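Local coordinates for protein gp18 (Listeria monocytogenes EGD-e, PDB 3GS9), which is a prophage tail protein of the endopeptidase-tail family and probably serves as a structural, trimer-forming component of the phage tail tip, at residues I92-Q97 against N149-I154; R124-E129 against D168-V173; N221-P226 against R249-G254. All coordinates share one frame; numbering follows the deposited sequence.

Interaction 1: I92-Q97 against N149-I154; sequences IYYTCQ and NYLTLI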
loop_
_atom_site.group_PDB
_atom_site.type_symbol
_atom_site.label_atom_id
_atom_site.label_comp_id
_atom_site.label_asym_id
_atom_site.label_seq_id
_atom_site.Cartn_x
_atom_site.Cartn_y
_atom_site.Cartn_z
ATOM N N ILE A 92 -6.000 4.872 -27.118
ATOM C CA ILE A 92 -5.090 5.976 -27.445
ATOM C C ILE A 92 -5.144 7.166 -26.465
ATOM O O ILE A 92 -4.159 7.840 -26.257
ATOM C CB ILE A 92 -5.345 6.451 -28.920
ATOM C CG1 ILE A 92 -4.180 7.313 -29.404
ATOM C CG2 ILE A 92 -6.713 7.071 -29.075
ATOM C CD1 ILE A 92 -2.952 6.525 -29.646
ATOM N N TYR A 93 -6.288 7.349 -25.800
ATOM C CA TYR A 93 -6.409 8.391 -24.765
ATOM C C TYR A 93 -5.258 8.326 -23.777
ATOM O O TYR A 93 -4.672 9.347 -23.436
ATOM C CB TYR A 93 -7.713 8.218 -24.028
ATOM C CG TYR A 93 -7.833 9.072 -22.783
ATOM C CD1 TYR A 93 -7.842 10.464 -22.881
ATOM C CD2 TYR A 93 -7.990 8.493 -21.540
ATOM C CE1 TYR A 93 -7.939 11.260 -21.746
ATOM C CE2 TYR A 93 -8.124 9.277 -20.402
ATOM C CZ TYR A 93 -8.103 10.666 -20.525
ATOM O OH TYR A 93 -8.255 11.445 -19.396
ATOM N N TYR A 94 -4.935 7.118 -23.337
ATOM C CA TYR A 94 -3.927 6.915 -22.262
ATOM C C TYR A 94 -2.509 7.300 -22.655
ATOM O O TYR A 94 -1.650 7.518 -21.792
ATOM C CB TYR A 94 -4.001 5.505 -21.700
ATOM C CG TYR A 94 -5.262 5.351 -20.925
ATOM C CD1 TYR A 94 -5.393 5.935 -19.698
ATOM C CD2 TYR A 94 -6.370 4.746 -21.487
ATOM C CE1 TYR A 94 -6.570 5.867 -18.976
ATOM C CE2 TYR A 94 -7.577 4.656 -20.775
ATOM C CZ TYR A 94 -7.656 5.222 -19.523
ATOM O OH TYR A 94 -8.795 5.178 -18.770
ATOM N N THR A 95 -2.269 7.452 -23.971
ATOM C CA THR A 95 -0.978 7.958 -24.426
ATOM C C THR A 95 -0.713 9.432 -24.090
ATOM O O THR A 95 0.396 9.879 -24.266
ATOM C CB THR A 95 -0.724 7.727 -25.965
ATOM O OG1 THR A 95 -1.571 8.576 -26.760
ATOM C CG2 THR A 95 -0.905 6.238 -26.315
ATOM N N CYS A 96 -1.727 10.171 -23.633
ATOM C CA CYS A 96 -1.514 11.556 -23.183
ATOM C C CYS A 96 -0.542 11.656 -22.008
ATOM O O CYS A 96 0.027 12.731 -21.722
ATOM C CB CYS A 96 -2.842 12.280 -22.870
ATOM S SG CYS A 96 -3.712 11.853 -21.402
ATOM N N GLN A 97 -0.359 10.546 -21.309
ATOM C CA GLN A 97 0.595 10.511 -20.225
ATOM C C GLN A 97 2.049 10.718 -20.683
ATOM O O GLN A 97 2.920 11.055 -19.844
ATOM C CB GLN A 97 0.475 9.202 -19.458
ATOM C CG GLN A 97 0.997 9.323 -18.053
ATOM C CD GLN A 97 1.536 8.041 -17.520
ATOM O OE1 GLN A 97 1.247 6.967 -18.046
ATOM N NE2 GLN A 97 2.352 8.137 -16.465
ATOM N N ASN A 149 2.107 15.272 -15.746
ATOM C CA ASN A 149 1.771 14.691 -17.034
ATOM C C ASN A 149 0.309 14.993 -17.366
ATOM O O ASN A 149 -0.493 15.268 -16.477
ATOM C CB ASN A 149 2.066 13.196 -17.106
ATOM C CG ASN A 149 1.134 12.397 -16.284
ATOM O OD1 ASN A 149 -0.011 12.176 -16.685
ATOM N ND2 ASN A 149 1.575 12.013 -15.076
ATOM N N TYR A 150 -0.029 14.897 -18.641
ATOM C CA TYR A 150 -1.353 15.351 -19.087
ATOM C C TYR A 150 -2.494 14.558 -18.469
ATOM O O TYR A 150 -3.567 15.115 -18.190
ATOM C CB TYR A 150 -1.477 15.312 -20.613
ATOM C CG TYR A 150 -0.564 16.249 -21.401
ATOM C CD1 TYR A 150 0.187 17.255 -20.782
ATOM C CD2 TYR A 150 -0.523 16.152 -22.779
ATOM C CE1 TYR A 150 1.002 18.105 -21.525
ATOM C CE2 TYR A 150 0.266 17.015 -23.546
ATOM C CZ TYR A 150 1.026 17.976 -22.920
ATOM O OH TYR A 150 1.823 18.802 -23.699
ATOM N N LEU A 151 -2.312 13.249 -18.296
ATOM C CA LEU A 151 -3.383 12.429 -17.746
ATOM C C LEU A 151 -3.664 12.806 -16.276
ATOM O O LEU A 151 -4.812 12.942 -15.867
ATOM C CB LEU A 151 -3.000 10.947 -17.852
ATOM C CG LEU A 151 -4.048 9.929 -17.430
ATOM C CD1 LEU A 151 -5.345 10.091 -18.192
ATOM C CD2 LEU A 151 -3.506 8.535 -17.661
ATOM N N THR A 152 -2.600 12.945 -15.482
ATOM C CA THR A 152 -2.749 13.317 -14.068
ATOM C C THR A 152 -3.450 14.677 -13.918
ATOM O O THR A 152 -4.348 14.850 -13.065
ATOM C CB THR A 152 -1.392 13.324 -13.361
ATOM O OG1 THR A 152 -0.886 11.991 -13.396
ATOM C CG2 THR A 152 -1.553 13.826 -11.924
ATOM N N LEU A 153 -3.090 15.611 -14.803
ATOM C CA LEU A 153 -3.686 16.937 -14.799
ATOM C C LEU A 153 -5.176 16.853 -15.148
ATOM O O LEU A 153 -6.010 17.470 -14.477
ATOM C CB LEU A 153 -2.914 17.892 -15.739
ATOM C CG LEU A 153 -1.482 18.295 -15.298
ATOM C CD1 LEU A 153 -0.897 19.250 -16.346
ATOM C CD2 LEU A 153 -1.472 18.885 -13.872
ATOM N N ILE A 154 -5.509 16.098 -16.201
ATOM C CA ILE A 154 -6.905 15.897 -16.574
ATOM C C ILE A 154 -7.676 15.304 -15.390
ATOM O O ILE A 154 -8.756 15.763 -15.025
ATOM C CB ILE A 154 -7.015 15.007 -17.804
ATOM C CG1 ILE A 154 -6.559 15.772 -19.043
ATOM C CG2 ILE A 154 -8.450 14.483 -17.978
ATOM C CD1 ILE A 154 -6.528 14.950 -20.318
#
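L151 stands in the first turn of helix 150-161 and sets one methyl against each of Y93 and Y94 of a 3-10 segment, residues 92-97, in the loop after strand 83-90. The pairing is a helix N-terminus packed on a 3-10 turn, with no hydrogen bond passing between the two segments. L151 CG sits anti to the backbone N (chi1 -175°), and from there the branches part: CD1 lies 3.6 Å from Y93 CE2, the two side chains crossing at about a right angle, while CD2 meets Y94 CD1 at the edge of that ring at 3.8 Å. The two tyrosines are packed on each other, Y93 CD2 lying over the centre of the Y94 ring. Y93 also meets I154 tip to tip, its OH 3.4 Å from I154 CG2. Between these groups C96 SG settles against the start of the helix, 3.7 Å from L151 CB, and C96 O comes close to Y150 CB. The Y150 ring then leads off elsewhere, to the carbonyl of D122 by a hydrogen bond from its hydroxyl and to F119 edge-to-face. Behind the first shell, L172 of strand 171-173 touches both Y93 and I154, and I118 of helix 111-118 lies against Y150 and I154. The 3-10 turn is tied back at I92 O, which accepts from both T95 N and T95 OG1. Q97 has two conformers; in one of them its CG lies 3.3 Å from N149 OD1. N149 is the N-cap of helix 150-161: T152 N donates to its OD1 at 3.0 Å, nearly straight at 170° but from above the carbonyl plane, and its ND2 gives a more bent bond back to T152 OG1.

Interaction 2: R124-E129 against D168-V173; sequences RGFSWE and DNRHLV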
loop_
_atom_site.group_PDB
_atom_site.type_symbol
_atom_site.label_atom_id
_atom_site.label_comp_id
_atom_site.label_asym_id
_atom_site.label_seq_id
_atom_site.Cartn_x
_atom_site.Cartn_y
_atom_site.Cartn_z
ATOM N N ARG A 124 0.157 17.233 -28.693
ATOM C CA ARG A 124 0.337 15.807 -29.010
ATOM C C ARG A 124 -0.846 15.165 -29.752
ATOM O O ARG A 124 -1.153 13.971 -29.576
ATOM C CB ARG A 124 0.719 15.020 -27.735
ATOM C CG ARG A 124 1.942 15.600 -27.045
ATOM C CD ARG A 124 2.396 14.773 -25.860
ATOM N NE ARG A 124 2.828 13.438 -26.239
ATOM C CZ ARG A 124 4.069 13.112 -26.587
ATOM N NH1 ARG A 124 5.030 14.018 -26.636
ATOM N NH2 ARG A 124 4.339 11.853 -26.920
ATOM N N GLY A 125 -1.526 15.972 -30.576
ATOM C CA GLY A 125 -2.648 15.542 -31.349
ATOM C C GLY A 125 -3.976 15.490 -30.640
ATOM O O GLY A 125 -4.990 15.082 -31.224
ATOM N N PHE A 126 -3.981 15.872 -29.365
ATOM C CA PHE A 126 -5.206 15.937 -28.587
ATOM C C PHE A 126 -5.982 17.201 -28.835
ATOM O O PHE A 126 -5.420 18.269 -28.990
ATOM C CB PHE A 126 -4.899 15.765 -27.104
ATOM C CG PHE A 126 -4.561 14.345 -26.766
ATOM C CD1 PHE A 126 -5.569 13.432 -26.451
ATOM C CD2 PHE A 126 -3.263 13.891 -26.887
ATOM C CE1 PHE A 126 -5.258 12.082 -26.187
ATOM C CE2 PHE A 126 -2.951 12.552 -26.611
ATOM C CZ PHE A 126 -3.961 11.655 -26.285
ATOM N N SER A 127 -7.293 17.056 -28.830
ATOM C CA SER A 127 -8.177 18.217 -28.827
ATOM C C SER A 127 -9.216 18.019 -27.755
ATOM O O SER A 127 -9.362 16.923 -27.184
ATOM C CB SER A 127 -8.827 18.418 -30.193
ATOM O OG SER A 127 -9.410 17.233 -30.666
ATOM N N TRP A 128 -9.942 19.079 -27.477
ATOM C CA TRP A 128 -10.983 19.001 -26.479
ATOM C C TRP A 128 -12.153 19.950 -26.753
ATOM O O TRP A 128 -12.051 20.952 -27.524
ATOM C CB TRP A 128 -10.350 19.264 -25.109
ATOM C CG TRP A 128 -9.654 20.543 -25.035
ATOM C CD1 TRP A 128 -8.325 20.783 -25.286
ATOM C CD2 TRP A 128 -10.230 21.789 -24.668
ATOM N NE1 TRP A 128 -8.052 22.126 -25.089
ATOM C CE2 TRP A 128 -9.211 22.763 -24.742
ATOM C CE3 TRP A 128 -11.520 22.185 -24.318
ATOM C CZ2 TRP A 128 -9.437 24.098 -24.445
ATOM C CZ3 TRP A 128 -11.757 23.513 -24.043
ATOM C CH2 TRP A 128 -10.711 24.458 -24.096
ATOM N N GLU A 129 -13.266 19.621 -26.099
ATOM C CA GLU A 129 -14.440 20.470 -26.050
ATOM C C GLU A 129 -15.180 20.222 -24.742
ATOM O O GLU A 129 -15.078 19.150 -24.149
ATOM C CB GLU A 129 -15.356 20.214 -27.223
ATOM C CG GLU A 129 -16.097 18.905 -27.199
ATOM C CD GLU A 129 -17.057 18.799 -28.367
ATOM O OE1 GLU A 129 -18.132 19.481 -28.367
ATOM O OE2 GLU A 129 -16.724 18.026 -29.275
ATOM N N ASP A 168 -13.085 10.318 -27.752
ATOM C CA ASP A 168 -13.310 9.739 -29.110
ATOM C C ASP A 168 -11.955 9.832 -29.827
ATOM O O ASP A 168 -11.567 10.891 -30.316
ATOM C CB ASP A 168 -14.398 10.499 -29.879
ATOM C CG ASP A 168 -14.582 10.005 -31.281
ATOM O OD1 ASP A 168 -13.962 8.994 -31.658
ATOM O OD2 ASP A 168 -15.362 10.645 -32.043
ATOM N N ASN A 169 -11.206 8.730 -29.822
ATOM C CA ASN A 169 -9.779 8.770 -30.132
ATOM C C ASN A 169 -9.102 9.867 -29.337
ATOM O O ASN A 169 -9.209 9.826 -28.100
ATOM C CB ASN A 169 -9.571 8.765 -31.631
ATOM C CG ASN A 169 -10.081 7.456 -32.234
ATOM O OD1 ASN A 169 -9.572 6.407 -31.874
ATOM N ND2 ASN A 169 -11.119 7.503 -33.050
ATOM N N ARG A 170 -8.420 10.814 -29.973
ATOM C CA ARG A 170 -7.741 11.865 -29.216
ATOM C C ARG A 170 -8.592 13.132 -29.076
ATOM O O ARG A 170 -8.088 14.185 -28.705
ATOM C CB ARG A 170 -6.406 12.220 -29.865
ATOM C CG ARG A 170 -5.413 11.094 -29.932
ATOM C CD ARG A 170 -4.209 11.594 -30.764
ATOM N NE ARG A 170 -3.292 10.519 -31.060
ATOM C CZ ARG A 170 -2.124 10.666 -31.668
ATOM N NH1 ARG A 170 -1.705 11.866 -32.067
ATOM N NH2 ARG A 170 -1.371 9.590 -31.876
ATOM N N HIS A 171 -9.884 13.039 -29.352
ATOM C CA HIS A 171 -10.767 14.167 -29.119
ATOM C C HIS A 171 -11.509 13.916 -27.814
ATOM O O HIS A 171 -12.312 12.981 -27.719
ATOM C CB HIS A 171 -11.738 14.388 -30.291
ATOM C CG HIS A 171 -12.655 15.549 -30.069
ATOM N ND1 HIS A 171 -12.213 16.849 -30.101
ATOM C CD2 HIS A 171 -13.964 15.601 -29.738
ATOM C CE1 HIS A 171 -13.225 17.656 -29.848
ATOM N NE2 HIS A 171 -14.296 16.923 -29.621
ATOM N N LEU A 172 -11.303 14.830 -26.866
ATOM C CA LEU A 172 -11.801 14.736 -25.500
ATOM C C LEU A 172 -12.997 15.637 -25.210
ATOM O O LEU A 172 -12.901 16.873 -25.285
ATOM C CB LEU A 172 -10.692 15.063 -24.494
ATOM C CG LEU A 172 -9.302 14.467 -24.726
ATOM C CD1 LEU A 172 -8.332 14.914 -23.668
ATOM C CD2 LEU A 172 -9.385 12.950 -24.827
ATOM N N VAL A 173 -14.119 14.994 -24.924
ATOM C CA VAL A 173 -15.359 15.671 -24.582
ATOM C C VAL A 173 -15.537 15.697 -23.074
ATOM O O VAL A 173 -15.533 14.646 -22.438
ATOM C CB VAL A 173 -16.557 14.990 -25.244
ATOM C CG1 VAL A 173 -17.809 15.678 -24.802
ATOM C CG2 VAL A 173 -16.408 15.032 -26.794
HETATM O O HOH W 1 -7.728 15.520 -31.773
#
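S127 pairs with H171, W128 with L172 and E129 with V173 in a short parallel ladder, strands 127-129 and 171-173 running 21° apart. Three backbone bonds hold it: S127 N to R170 O, L172 N to S127 O, and E129 N to L172 O, the last at 2.9 Å. Just ahead of strand 171-173 the chain reverses through a type II' turn from D168 to H171.

On the face that carries S127, H171 and E129, the imidazole is gripped at both nitrogens. H171 CG is anti to the backbone N (chi1 -180°), which sets the ring beside the side chains of S127 and E129. S127 OG and H171 ND1 share a hydrogen bond of 2.9 Å in which either may donate. H171 NE2 donates a hydrogen bond to E129 OE2 at 2.7 Å, almost straight (170°), the carboxylate using its anti lone pair and its plane turned well away from that of the ring. With a bond at each nitrogen, the ring's rotation is fixed. A water bridges G125 O and S127 OG. At the N-terminal end R170 lays its aliphatic chain across F126: CB sits over one ring face in a CH-pi contact, 4.0 Å from the centroid and offset toward the rim. L172 CD2 approaches the same ring at its edge, 4.2 Å from F126 CD1.

R124 NH1 makes a hydrogen bond to I239 O of a neighbouring subunit. Strand 166-168 continues the sheet beyond 171-173, while W128 packs on E112, L115 and T116 of helix 111-118.

Interaction 3: N221-P226 against R249-G254; sequences NNYFSP and RYTVAG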
loop_
_atom_site.group_PDB
_atom_site.type_symbol
_atom_site.label_atom_id
_atom_site.label_comp_id
_atom_site.label_asym_id
_atom_site.label_seq_id
_atom_site.Cartn_x
_atom_site.Cartn_y
_atom_site.Cartn_z
ATOM N N ASN A 221 -8.319 31.572 11.193
ATOM C CA ASN A 221 -9.735 31.765 10.927
ATOM C C ASN A 221 -10.096 31.349 9.490
ATOM O O ASN A 221 -9.291 31.505 8.576
ATOM C CB ASN A 221 -10.111 33.220 11.188
ATOM C CG ASN A 221 -9.811 33.646 12.619
ATOM O OD1 ASN A 221 -9.185 34.689 12.861
ATOM N ND2 ASN A 221 -10.249 32.826 13.580
ATOM N N ASN A 222 -11.308 30.834 9.309
ATOM C CA ASN A 222 -11.771 30.363 8.002
ATOM C C ASN A 222 -12.168 31.548 7.139
ATOM O O ASN A 222 -12.693 32.542 7.649
ATOM C CB ASN A 222 -13.010 29.470 8.122
ATOM C CG ASN A 222 -12.766 28.198 8.897
ATOM O OD1 ASN A 222 -11.677 27.610 8.870
ATOM N ND2 ASN A 222 -13.787 27.767 9.612
ATOM N N TYR A 223 -11.940 31.435 5.830
ATOM C CA TYR A 223 -12.309 32.504 4.894
ATOM C C TYR A 223 -13.834 32.606 4.767
ATOM O O TYR A 223 -14.407 33.694 4.689
ATOM C CB TYR A 223 -11.656 32.270 3.530
ATOM C CG TYR A 223 -10.251 32.807 3.433
ATOM C CD1 TYR A 223 -9.194 32.159 4.052
ATOM C CD2 TYR A 223 -9.981 33.981 2.732
ATOM C CE1 TYR A 223 -7.884 32.669 3.969
ATOM C CE2 TYR A 223 -8.687 34.492 2.636
ATOM C CZ TYR A 223 -7.647 33.836 3.260
ATOM O OH TYR A 223 -6.364 34.337 3.164
ATOM N N PHE A 224 -14.484 31.451 4.750
ATOM C CA PHE A 224 -15.929 31.389 4.824
ATOM C C PHE A 224 -16.376 30.279 5.778
ATOM O O PHE A 224 -15.628 29.339 6.056
ATOM C CB PHE A 224 -16.530 31.231 3.419
ATOM C CG PHE A 224 -16.061 30.007 2.684
ATOM C CD1 PHE A 224 -14.933 30.046 1.890
ATOM C CD2 PHE A 224 -16.763 28.827 2.778
ATOM C CE1 PHE A 224 -14.511 28.920 1.216
ATOM C CE2 PHE A 224 -16.346 27.719 2.112
ATOM C CZ PHE A 224 -15.222 27.763 1.326
ATOM N N SER A 225 -17.582 30.424 6.328
ATOM C CA SER A 225 -18.152 29.427 7.223
ATOM C C SER A 225 -18.363 28.141 6.434
ATOM O O SER A 225 -18.802 28.197 5.281
ATOM C CB SER A 225 -19.494 29.910 7.781
ATOM O OG SER A 225 -20.050 28.948 8.663
ATOM N N PRO A 226 -18.047 26.985 7.030
ATOM C CA PRO A 226 -18.213 25.788 6.252
ATOM C C PRO A 226 -19.621 25.564 5.712
ATOM O O PRO A 226 -20.619 25.877 6.373
ATOM C CB PRO A 226 -17.864 24.663 7.242
ATOM C CG PRO A 226 -17.919 25.268 8.565
ATOM C CD PRO A 226 -17.502 26.683 8.367
ATOM N N ARG A 249 -7.557 25.796 -1.196
ATOM C CA ARG A 249 -7.529 26.758 -2.311
ATOM C C ARG A 249 -8.738 27.691 -2.355
ATOM O O ARG A 249 -8.696 28.771 -2.961
ATOM C CB ARG A 249 -7.477 25.992 -3.640
ATOM C CG ARG A 249 -6.317 25.053 -3.769
ATOM C CD ARG A 249 -6.395 24.249 -5.053
ATOM N NE ARG A 249 -7.553 23.341 -5.045
ATOM C CZ ARG A 249 -7.997 22.709 -6.119
ATOM N NH1 ARG A 249 -7.366 22.812 -7.270
ATOM N NH2 ARG A 249 -9.077 21.954 -6.025
ATOM N N TYR A 250 -9.833 27.254 -1.747
ATOM C CA TYR A 250 -11.058 27.975 -1.809
ATOM C C TYR A 250 -11.096 29.094 -0.761
ATOM O O TYR A 250 -11.127 28.827 0.446
ATOM C CB TYR A 250 -12.227 27.042 -1.554
ATOM C CG TYR A 250 -12.638 26.101 -2.652
ATOM C CD1 TYR A 250 -11.718 25.272 -3.291
ATOM C CD2 TYR A 250 -13.998 25.975 -2.987
ATOM C CE1 TYR A 250 -12.132 24.371 -4.285
ATOM C CE2 TYR A 250 -14.426 25.068 -3.951
ATOM C CZ TYR A 250 -13.490 24.274 -4.608
ATOM O OH TYR A 250 -13.898 23.365 -5.546
ATOM N N THR A 251 -11.122 30.336 -1.232
ATOM C CA THR A 251 -11.291 31.499 -0.344
ATOM C C THR A 251 -12.741 32.012 -0.367
ATOM O O THR A 251 -13.100 32.888 0.422
ATOM C CB THR A 251 -10.331 32.640 -0.697
ATOM O OG1 THR A 251 -10.628 33.109 -2.016
ATOM C CG2 THR A 251 -8.892 32.193 -0.599
ATOM N N VAL A 252 -13.535 31.474 -1.290
ATOM C CA VAL A 252 -14.974 31.666 -1.373
ATOM C C VAL A 252 -15.568 30.300 -1.687
ATOM O O VAL A 252 -14.869 29.430 -2.194
ATOM C CB VAL A 252 -15.376 32.722 -2.447
ATOM C CG1 VAL A 252 -14.921 34.104 -2.025
ATOM C CG2 VAL A 252 -14.827 32.385 -3.840
ATOM N N ALA A 253 -16.853 30.128 -1.389
ATOM C CA ALA A 253 -17.504 28.838 -1.517
ATOM C C ALA A 253 -17.349 28.215 -2.907
ATOM O O ALA A 253 -17.128 27.010 -3.011
ATOM C CB ALA A 253 -18.966 28.974 -1.163
ATOM N N GLY A 254 -17.489 29.015 -3.966
ATOM C CA GLY A 254 -17.378 28.487 -5.315
ATOM C C GLY A 254 -18.337 27.320 -5.499
ATOM O O GLY A 254 -19.512 27.364 -5.068
#
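F224 and Y223 turn toward the 249-254 segment on different first torsions. F224 CG lies between its own backbone N and carbonyl carbon (chi1 59°), and the ring enters the bend of segment 249-254; Y223 CG is anti to its carbonyl carbon (chi1 -85°), and that ring lies alongside T251. The phenyl ring of F224 meets mostly backbone. A253 CA makes a CH-pi contact over one face, 4.0 Å from the centroid, and A253 N lies over the same ring, displaced toward its rim. At the edge, near the ring plane, are two carbonyl oxygens, Y250 O at 3.5 Å from F224 CE1 and T251 O at 3.7 Å from F224 CD1. The closest approach of the ring is F224 CE1 to V252 C, 3.4 Å. Y223 and T251 lie side by side, pointing the same way: T251 CG2 sits over one face of the tyrosine, 4.1 Å from its centroid, while T251 CB comes within 3.7 Å of Y223 CD2.

No hydrogen bond crosses between the segments. The 249-254 side is secured independently, with T251 N bonded to Q141, Y250 OH to N255 and R259, and R249 in salt bridges with D160 and D247. The F224 ring thus packs on the backbone of 250-253, and CH-pi contacts over the Y223 and F224 rings join two irregular segments of the long connection between strand 197-202 and helix 256-259.

In the fold
Interactions 1 and 2 form one continuous patch, their centres 11 Å apart and their segments alternating along the chain. Y93 CD1 meets L172 CD2 at 3.5 Å, C96 CB meets F126 CZ at 3.6 Å, and I92 packs on N169 and R170; the 3-10 turn of 92-97 thus lies against both the helix start at 149-154 and the short parallel strand pair. Interaction 3 stands apart, centred 31 Å from interaction 1 and 34 Å from interaction 2, with nearest atoms about 9 and 17 Å away. It lies far out from the chain's centre. All six segments belong to the endopeptidase-tail region of the protein.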